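Local coordinates for pullulanase C protein (Klebsiella pneumoniae subsp. pneumoniae NTUH-K2044, PDB 5HJ1), which probably serves as an inner-membrane component of the type II secretion system, its PDZ domain binding a fatty acid, vaccenic acid, at residues A[86-90]-A[91-95]. Sequence-based numbering, arbitrary orientation.
Sequences TVERE and GQRHD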
loop_
_atom_site.group_PDB
_atom_site.type_symbol
_atom_site.label_atom_id
_atom_site.label_comp_id
_atom_site.label_asym_id
_atom_site.label_seq_id
_atom_site.Cartn_x
_atom_site.Cartn_y
_atom_site.Cartn_z
ATOM N N THR A 86 6.527 -1.007 1.825
ATOM C CA THR A 86 6.977 -1.620 3.044
ATOM C C THR A 86 5.740 -2.109 3.812
ATOM O O THR A 86 4.854 -1.300 4.068
ATOM C CB THR A 86 7.771 -0.670 3.917
ATOM O OG1 THR A 86 8.871 -0.147 3.172
ATOM C CG2 THR A 86 8.301 -1.365 5.133
ATOM N N VAL A 87 5.731 -3.393 4.134
ATOM C CA VAL A 87 4.656 -3.969 4.929
ATOM C C VAL A 87 5.188 -4.542 6.238
ATOM O O VAL A 87 6.369 -4.915 6.304
ATOM C CB VAL A 87 3.891 -5.085 4.143
ATOM C CG1 VAL A 87 3.244 -4.520 2.886
ATOM C CG2 VAL A 87 4.772 -6.242 3.823
ATOM N N GLU A 88 4.337 -4.573 7.257
ATOM C CA GLU A 88 4.650 -5.255 8.515
ATOM C C GLU A 88 3.799 -6.556 8.453
ATOM O O GLU A 88 2.543 -6.572 8.105
ATOM C CB GLU A 88 4.244 -4.332 9.652
ATOM C CG GLU A 88 5.106 -4.435 10.888
ATOM C CD GLU A 88 4.788 -3.303 11.849
ATOM O OE1 GLU A 88 3.635 -3.260 12.320
ATOM O OE2 GLU A 88 5.671 -2.444 12.090
ATOM N N ARG A 89 4.463 -7.661 8.742
ATOM C CA ARG A 89 3.843 -8.973 8.640
ATOM C C ARG A 89 4.349 -9.774 9.869
ATOM O O ARG A 89 5.543 -9.970 9.995
ATOM C CB ARG A 89 4.317 -9.537 7.277
ATOM C CG ARG A 89 3.961 -10.983 7.004
ATOM C CD ARG A 89 4.689 -11.348 5.753
ATOM N NE ARG A 89 4.288 -10.552 4.593
ATOM C CZ ARG A 89 4.873 -10.630 3.401
ATOM N NH1 ARG A 89 5.942 -11.425 3.216
ATOM N NH2 ARG A 89 4.412 -9.939 2.395
ATOM N N GLU A 90 3.423 -10.239 10.726
ATOM C CA GLU A 90 3.760 -10.888 12.031
ATOM C C GLU A 90 4.991 -10.261 12.713
ATOM O O GLU A 90 5.973 -10.945 13.005
ATOM C CB GLU A 90 3.800 -12.432 12.028
ATOM C CG GLU A 90 4.444 -13.147 10.850
ATOM C CD GLU A 90 3.450 -13.533 9.759
ATOM O OE1 GLU A 90 3.905 -13.876 8.633
ATOM O OE2 GLU A 90 2.224 -13.521 10.029
ATOM N N GLY A 91 4.937 -8.944 12.902
ATOM C CA GLY A 91 6.012 -8.183 13.574
ATOM C C GLY A 91 7.193 -7.683 12.756
ATOM O O GLY A 91 7.867 -6.724 13.171
ATOM N N GLN A 92 7.443 -8.299 11.587
ATOM C CA GLN A 92 8.599 -7.938 10.736
ATOM C C GLN A 92 8.258 -7.074 9.526
ATOM O O GLN A 92 7.130 -7.161 9.024
ATOM C CB GLN A 92 9.337 -9.207 10.241
ATOM C CG GLN A 92 10.648 -9.593 10.941
ATOM C CD GLN A 92 11.842 -8.829 10.361
ATOM O OE1 GLN A 92 12.837 -9.432 9.922
ATOM N NE2 GLN A 92 11.708 -7.505 10.265
ATOM N N ARG A 93 9.186 -6.214 9.144
ATOM C CA ARG A 93 9.023 -5.425 7.944
ATOM C C ARG A 93 9.578 -6.199 6.755
ATOM O O ARG A 93 10.536 -7.000 6.831
ATOM C CB ARG A 93 9.724 -4.079 8.031
ATOM C CG ARG A 93 9.004 -3.012 8.866
ATOM C CD ARG A 93 9.942 -1.846 9.090
ATOM N NE ARG A 93 9.380 -0.589 9.616
ATOM C CZ ARG A 93 8.704 -0.442 10.753
ATOM N NH1 ARG A 93 8.303 -1.495 11.461
ATOM N NH2 ARG A 93 8.313 0.771 11.117
ATOM N N HIS A 94 8.941 -5.946 5.628
ATOM C CA HIS A 94 9.315 -6.533 4.350
ATOM C C HIS A 94 9.094 -5.506 3.263
ATOM O O HIS A 94 8.025 -4.868 3.220
ATOM C CB HIS A 94 8.480 -7.755 3.989
ATOM C CG HIS A 94 8.549 -8.922 4.930
ATOM N ND1 HIS A 94 9.107 -10.136 4.551
ATOM C CD2 HIS A 94 7.989 -9.134 6.137
ATOM C CE1 HIS A 94 8.938 -11.019 5.515
ATOM N NE2 HIS A 94 8.293 -10.431 6.506
ATOM N N ASP A 95 9.974 -5.365 2.310
ATOM C CA ASP A 95 9.851 -4.478 1.155
ATOM C C ASP A 95 9.518 -5.293 -0.068
ATOM O O ASP A 95 10.216 -6.308 -0.360
ATOM C CB ASP A 95 11.125 -3.665 0.844
ATOM C CG ASP A 95 11.308 -2.427 1.693
ATOM O OD1 ASP A 95 10.497 -2.032 2.535
ATOM O OD2 ASP A 95 12.404 -1.810 1.533
HETATM O O HOH W 1 7.063 -12.249 8.338
#
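A chi1 of 172° sends CG of Arg-89 away from the backbone N and an extended chi2 sets CD over the His-94 ring; the bend at chi3 then turns the guanidinium along the same face. His-94, at chi1 -61°, brings its imidazole against that chain. CD of Arg-89 makes a CH-pi contact 4.1 Å from the ring centroid, and NH1 lies toward the rim, 3.7 Å from His-94 ND1. The guanidinium is anchored beyond the hairpin, its NE in a salt bridge to Asp-54 and NH2 bonded to the carbonyl of Gly-49. From the ring's NE2 a water, 2.9 Å away, bridges to Arg-89 O. All this sits at the end of a two-residue beta hairpin: strands 82-89 and 92-99 of the PDZ domain join through a type I' turn, Arg-89 to Gln-92, with Glu-90 and Gly-91 at positive phi. Val-87 and His-94 form a hydrogen-bonded pair, Val-87 N reaching His-94 O nearly straight at 2.9 Å; in the next such pair Arg-89 N meets Gln-92 O at 2.7 Å. Across the other face, in one of two conformers of Arg-93, its NH1 and Glu-88 OE2 form a salt bridge of 2.9 Å, carboxylate and guanidinium planes 51° apart. Farther from the turn on that face, Thr-86 OG1 donates to the syn side of Asp-95 OD1 over 2.6 Å, well out of the carboxylate plane.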